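Local coordinates for glycosyl hydrolase, BNR repeat (Ralstonia eutropha, PDB 3B7F), which is a putative glycosyl hydrolase with BNR repeats, built as a seven-bladed beta-propeller, whose substrate is not established, at residues S308-Y316 and R327-W338. Residues are numbered along the deposited sequence; the frame is centred on the assembly and turned at random.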
ATOM      1  N   SER A 308      17.129  -1.435  -6.984  1.00 34.25           N
ATOM      2  CA  SER A 308      17.560  -0.405  -7.906  1.00 32.72           C
ATOM      3  C   SER A 308      16.612  -0.289  -9.072  1.00 30.57           C
ATOM      4  O   SER A 308      15.971  -1.262  -9.439  1.00 25.79           O
ATOM      5  CB  SER A 308      18.953  -0.714  -8.436  1.00 35.41           C
ATOM      6  OG  SER A 308      19.878  -0.691  -7.372  1.00 43.01           O
ATOM      7  N   PRO A 309      16.510   0.920  -9.660  1.00 31.23           N
ATOM      8  CA  PRO A 309      15.696   1.049 -10.847  1.00 29.13           C
ATOM      9  C   PRO A 309      16.429   0.501 -12.068  1.00 27.60           C
ATOM     10  O   PRO A 309      17.663   0.401 -12.041  1.00 27.02           O
ATOM     11  CB  PRO A 309      15.547   2.568 -10.992  1.00 30.34           C
ATOM     12  CG  PRO A 309      16.813   3.115 -10.432  1.00 29.40           C
ATOM     13  CD  PRO A 309      17.143   2.209  -9.288  1.00 31.95           C
ATOM     14  N   GLY A 310      15.656   0.160 -13.106  1.00 24.72           N
ATOM     15  CA  GLY A 310      16.153  -0.208 -14.424  1.00 26.10           C
ATOM     16  C   GLY A 310      15.933   1.022 -15.298  1.00 29.85           C
ATOM     17  O   GLY A 310      15.253   1.972 -14.902  1.00 32.73           O
ATOM     18  N   GLY A 311      16.529   1.039 -16.469  1.00 28.13           N
ATOM     19  CA  GLY A 311      16.421   2.194 -17.342  1.00 28.79           C
ATOM     20  C   GLY A 311      15.240   2.215 -18.268  1.00 26.28           C
ATOM     21  O   GLY A 311      15.072   3.180 -18.975  1.00 28.31           O
ATOM     22  N   LYS A 312      14.435   1.155 -18.277  1.00 27.36           N
ATOM     23  CA  LYS A 312      13.307   1.005 -19.208  1.00 26.05           C
ATOM     24  C   LYS A 312      12.043   0.756 -18.431  1.00 25.89           C
ATOM     25  O   LYS A 312      11.622  -0.396 -18.310  1.00 26.51           O
ATOM     26  CB  LYS A 312      13.605  -0.128 -20.186  1.00 26.12           C
ATOM     27  CG  LYS A 312      14.819   0.197 -21.060  1.00 27.43           C
ATOM     28  CD  LYS A 312      15.074  -0.830 -22.119  1.00 28.92           C
ATOM     29  CE  LYS A 312      16.272  -0.411 -22.987  1.00 42.69           C
ATOM     30  NZ  LYS A 312      16.685  -1.477 -23.977  1.00 50.08           N
ATOM     31  N   PRO A 313      11.394   1.843 -17.943  1.00 25.42           N
ATOM     32  CA  PRO A 313      10.245   1.655 -17.038  1.00 24.32           C
ATOM     33  C   PRO A 313       9.030   1.005 -17.670  1.00 24.66           C
ATOM     34  O   PRO A 313       8.731   1.231 -18.844  1.00 23.93           O
ATOM     35  CB  PRO A 313       9.918   3.079 -16.597  1.00 25.72           C
ATOM     36  CG  PRO A 313      10.435   3.957 -17.681  1.00 22.04           C
ATOM     37  CD  PRO A 313      11.651   3.278 -18.198  1.00 25.38           C
ATOM     38  N   ALA A 314       8.350   0.187 -16.882  1.00 25.03           N
ATOM     39  CA  ALA A 314       7.162  -0.486 -17.336  1.00 24.62           C
ATOM     40  C   ALA A 314       6.388  -1.020 -16.154  1.00 23.45           C
ATOM     41  O   ALA A 314       6.952  -1.388 -15.128  1.00 23.40           O
ATOM     42  CB  ALA A 314       7.515  -1.658 -18.340  1.00 19.03           C
ATOM     43  N   VAL A 315       5.080  -1.052 -16.333  1.00 23.88           N
ATOM     44  CA  VAL A 315       4.158  -1.721 -15.450  1.00 24.40           C
ATOM     45  C   VAL A 315       3.971  -3.084 -16.123  1.00 24.95           C
ATOM     46  O   VAL A 315       4.074  -3.188 -17.358  1.00 24.17           O
ATOM     47  CB  VAL A 315       2.792  -0.953 -15.372  1.00 24.68           C
ATOM     48  CG1 VAL A 315       1.663  -1.825 -14.852  1.00 14.63           C
ATOM     49  CG2 VAL A 315       2.931   0.326 -14.580  1.00 21.84           C
ATOM     50  N   TYR A 316       3.721  -4.138 -15.346  1.00 24.46           N
ATOM     51  CA  TYR A 316       3.371  -5.436 -15.943  1.00 22.08           C
ATOM     52  C   TYR A 316       2.003  -5.772 -15.442  1.00 22.91           C
ATOM     53  O   TYR A 316       1.713  -5.570 -14.273  1.00 22.86           O
ATOM     54  CB  TYR A 316       4.383  -6.565 -15.642  1.00 21.32           C
ATOM     55  CG  TYR A 316       5.527  -6.605 -16.628  1.00 25.91           C
ATOM     56  CD1 TYR A 316       6.507  -5.622 -16.611  1.00 20.04           C
ATOM     57  CD2 TYR A 316       5.606  -7.597 -17.608  1.00 21.84           C
ATOM     58  CE1 TYR A 316       7.526  -5.605 -17.504  1.00 20.14           C
ATOM     59  CE2 TYR A 316       6.635  -7.591 -18.506  1.00 24.72           C
ATOM     60  CZ  TYR A 316       7.608  -6.603 -18.437  1.00 26.51           C
ATOM     61  OH  TYR A 316       8.657  -6.582 -19.321  1.00 23.63           O
ATOM     62  N   ARG A 327       3.881  -6.706 -20.747  1.00 24.79           N
ATOM     63  CA  ARG A 327       4.556  -5.447 -20.496  1.00 24.95           C
ATOM     64  C   ARG A 327       3.652  -4.327 -20.944  1.00 24.34           C
ATOM     65  O   ARG A 327       3.092  -4.401 -22.037  1.00 24.91           O
ATOM     66  CB  ARG A 327       5.860  -5.378 -21.307  1.00 21.72           C
ATOM     67  CG  ARG A 327       6.743  -4.149 -21.022  1.00 25.46           C
ATOM     68  CD  ARG A 327       7.973  -4.269 -21.900  1.00 26.78           C
ATOM     69  NE  ARG A 327       8.894  -3.162 -21.711  1.00 32.58           N
ATOM     70  CZ  ARG A 327       9.714  -3.019 -20.673  1.00 25.00           C
ATOM     71  NH1 ARG A 327       9.805  -3.924 -19.701  1.00 28.56           N
ATOM     72  NH2 ARG A 327      10.478  -1.965 -20.632  1.00 23.82           N
ATOM     73  N   GLN A 328       3.537  -3.303 -20.109  1.00 22.91           N
ATOM     74  CA  GLN A 328       2.775  -2.140 -20.403  1.00 23.18           C
ATOM     75  C   GLN A 328       3.661  -0.914 -20.244  1.00 23.77           C
ATOM     76  O   GLN A 328       3.913  -0.478 -19.141  1.00 23.87           O
ATOM     77  CB  GLN A 328       1.609  -2.040 -19.458  1.00 26.12           C
ATOM     78  CG  GLN A 328       0.595  -3.136 -19.598  1.00 24.57           C
ATOM     79  CD  GLN A 328      -0.633  -2.895 -18.717  1.00 23.14           C
ATOM     80  OE1 GLN A 328      -0.508  -2.469 -17.563  1.00 26.20           O
ATOM     81  NE2 GLN A 328      -1.832  -3.130 -19.279  1.00 17.24           N
ATOM     82  N   ASP A 329       4.102  -0.358 -21.367  1.00 24.41           N
ATOM     83  CA  ASP A 329       4.997   0.806 -21.414  1.00 24.43           C
ATOM     84  C   ASP A 329       4.656   1.858 -22.473  1.00 22.85           C
ATOM     85  O   ASP A 329       5.501   2.717 -22.715  1.00 25.38           O
ATOM     86  CB  ASP A 329       6.461   0.348 -21.613  1.00 24.66           C
ATOM     87  CG  ASP A 329       6.679  -0.386 -22.923  1.00 21.41           C
ATOM     88  OD1 ASP A 329       5.784  -0.393 -23.772  1.00 33.49           O
ATOM     89  OD2 ASP A 329       7.738  -1.009 -23.094  1.00 32.97           O
ATOM     90  N   ARG A 330       3.465   1.836 -23.088  1.00 23.32           N
ATOM     91  CA  ARG A 330       3.131   2.858 -24.097  1.00 25.19           C
ATOM     92  C   ARG A 330       2.898   4.196 -23.423  1.00 27.05           C
ATOM     93  O   ARG A 330       2.081   4.277 -22.489  1.00 27.28           O
ATOM     94  CB  ARG A 330       1.888   2.533 -24.877  1.00 27.13           C
ATOM     95  CG  ARG A 330       1.986   1.339 -25.709  1.00 30.31           C
ATOM     96  CD  ARG A 330       0.712   1.185 -26.502  1.00 32.94           C
ATOM     97  NE  ARG A 330       0.653  -0.155 -27.056  1.00 32.62           N
ATOM     98  CZ  ARG A 330       1.102  -0.540 -28.246  1.00 32.48           C
ATOM     99  NH1 ARG A 330       1.647   0.304 -29.119  1.00 33.73           N
ATOM    100  NH2 ARG A 330       0.963  -1.820 -28.567  1.00 41.66           N
ATOM    101  N   GLY A 331       3.606   5.214 -23.911  1.00 23.93           N
ATOM    102  CA  GLY A 331       3.592   6.536 -23.333  1.00 26.97           C
ATOM    103  C   GLY A 331       4.736   6.812 -22.350  1.00 27.69           C
ATOM    104  O   GLY A 331       5.009   7.969 -22.059  1.00 29.63           O
ATOM    105  N   LEU A 332       5.402   5.768 -21.846  1.00 27.57           N
ATOM    106  CA  LEU A 332       6.476   5.935 -20.894  1.00 26.55           C
ATOM    107  C   LEU A 332       7.806   6.173 -21.602  1.00 29.93           C
ATOM    108  O   LEU A 332       7.978   5.757 -22.779  1.00 30.29           O
ATOM    109  CB  LEU A 332       6.595   4.711 -19.996  1.00 24.44           C
ATOM    110  CG  LEU A 332       5.395   4.315 -19.154  1.00 23.33           C
ATOM    111  CD1 LEU A 332       5.775   3.026 -18.381  1.00 19.59           C
ATOM    112  CD2 LEU A 332       4.937   5.487 -18.194  1.00 16.39           C
ATOM    113  N   PRO A 333       8.758   6.837 -20.900  1.00 28.65           N
ATOM    114  CA  PRO A 333      10.082   7.034 -21.461  1.00 30.00           C
ATOM    115  C   PRO A 333      10.632   5.677 -21.864  1.00 32.33           C
ATOM    116  O   PRO A 333      10.569   4.715 -21.072  1.00 29.56           O
ATOM    117  CB  PRO A 333      10.872   7.597 -20.300  1.00 24.71           C
ATOM    118  CG  PRO A 333       9.879   8.240 -19.466  1.00 32.33           C
ATOM    119  CD  PRO A 333       8.680   7.402 -19.540  1.00 31.54           C
ATOM    120  N   THR A 334      11.147   5.624 -23.082  1.00 35.36           N
ATOM    121  CA  THR A 334      11.600   4.365 -23.657  0.50 38.21           C
ATOM    122  C   THR A 334      12.945   3.872 -23.073  1.00 38.98           C
ATOM    123  O   THR A 334      13.116   2.673 -22.896  1.00 44.41           O
ATOM    124  CB  THR A 334      11.611   4.448 -25.209  0.50 38.44           C
ATOM    125  OG1 THR A 334      11.596   3.129 -25.759  0.50 39.05           O
ATOM    126  CG2 THR A 334      12.824   5.246 -25.733  0.50 41.69           C
ATOM    127  N   ASP A 335      13.880   4.766 -22.752  1.00 40.23           N
ATOM    128  CA  ASP A 335      15.168   4.340 -22.165  1.00 39.43           C
ATOM    129  C   ASP A 335      15.869   5.467 -21.415  1.00 37.86           C
ATOM    130  O   ASP A 335      15.401   6.585 -21.446  1.00 41.46           O
ATOM    131  CB  ASP A 335      16.080   3.645 -23.214  1.00 43.60           C
ATOM    132  CG  ASP A 335      16.159   4.400 -24.519  1.00 46.90           C
ATOM    133  OD1 ASP A 335      16.319   5.635 -24.479  1.00 52.20           O
ATOM    134  OD2 ASP A 335      16.065   3.740 -25.582  1.00 60.35           O
ATOM    135  N   GLN A 336      16.963   5.139 -20.720  1.00 36.96           N
ATOM    136  CA  GLN A 336      17.685   6.055 -19.809  1.00 34.64           C
ATOM    137  C   GLN A 336      16.688   6.811 -18.893  1.00 32.69           C
ATOM    138  O   GLN A 336      16.757   8.024 -18.740  1.00 38.68           O
ATOM    139  CB  GLN A 336      18.667   6.971 -20.569  1.00 35.89           C
ATOM    140  CG  GLN A 336      20.037   6.287 -21.039  1.00 38.54           C
ATOM    141  CD  GLN A 336      21.071   6.038 -19.886  1.00 50.23           C
ATOM    142  OE1 GLN A 336      20.844   6.371 -18.703  1.00 41.51           O
ATOM    143  NE2 GLN A 336      22.206   5.453 -20.248  1.00 45.09           N
ATOM    144  N   ALA A 337      15.747   6.057 -18.327  1.00 28.10           N
ATOM    145  CA  ALA A 337      14.712   6.556 -17.427  1.00 28.52           C
ATOM    146  C   ALA A 337      14.666   5.629 -16.199  1.00 26.91           C
ATOM    147  O   ALA A 337      14.092   4.527 -16.241  1.00 28.37           O
ATOM    148  CB  ALA A 337      13.413   6.611 -18.127  1.00 25.26           C
ATOM    149  N   TRP A 338      15.283   6.098 -15.112  1.00 24.44           N
ATOM    150  CA  TRP A 338      15.527   5.308 -13.911  1.00 25.01           C
ATOM    151  C   TRP A 338      14.510   5.675 -12.860  1.00 26.39           C
ATOM    152  O   TRP A 338      14.779   6.420 -11.912  1.00 27.91           O
ATOM    153  CB  TRP A 338      16.973   5.491 -13.445  1.00 24.40           C
ATOM    154  CG  TRP A 338      17.893   5.280 -14.562  1.00 19.37           C
ATOM    155  CD1 TRP A 338      18.283   6.212 -15.477  1.00 29.08           C
ATOM    156  CD2 TRP A 338      18.538   4.082 -14.919  1.00 26.87           C
ATOM    157  NE1 TRP A 338      19.110   5.670 -16.379  1.00 27.10           N
ATOM    158  CE2 TRP A 338      19.275   4.346 -16.081  1.00 29.75           C
ATOM    159  CE3 TRP A 338      18.562   2.802 -14.378  1.00 25.59           C
ATOM    160  CZ2 TRP A 338      20.024   3.375 -16.717  1.00 32.26           C
ATOM    161  CZ3 TRP A 338      19.313   1.841 -14.999  1.00 32.83           C
ATOM    162  CH2 TRP A 338      20.043   2.127 -16.154  1.00 30.94           C
TER
HETATM  163  O   HOH W   1      12.448  -3.514 -18.241  1.00 40.71           O
HETATM  164  O   HOH W   2       9.864   2.202 -21.067  1.00 22.54           O
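Y316 and R327 face each other across the outer hairpin of a beta-propeller blade, where the antiparallel strands 315-318 and 326-328 meet. Beside them V315 and Q328 form a hydrogen-bonded pair, Q328 N to V315 O (2.8 Å) and V315 N to Q328 O. R327, extended from CG to NE with CG anti to the backbone N (chi1 -174°), crosses the Y316 side chain obliquely, its guanidinium turned 70° from the phenol ring. Its CA sits over one face of that ring, a CH-pi contact, and its NH1 gives Y316 OH a hydrogen bond in the guanidinium plane (2.9 Å). A314 CB presses on one face of the guanidinium, 3.5 Å from CZ, while NE forms a salt bridge with D329 OD2 and NH2 donates a hydrogen bond to K312 O from above its carbonyl plane. Three protein partners thus fix the rotation of the group. On the other face of the hairpin, V315 packs against W294 and F296 of strand 293-297. P313 CD packs 3.4 Å from P333 O, and a water donates to P313 O and P333 O. K312, D335 and W338 form the solvent side, with K312 NZ 5.5 Å from D335 OD2. There A337 N donates a hydrogen bond to G311 O (3.0 Å), and G311 CA lies over the six-membered ring of W338, 3.5 Å from its centroid.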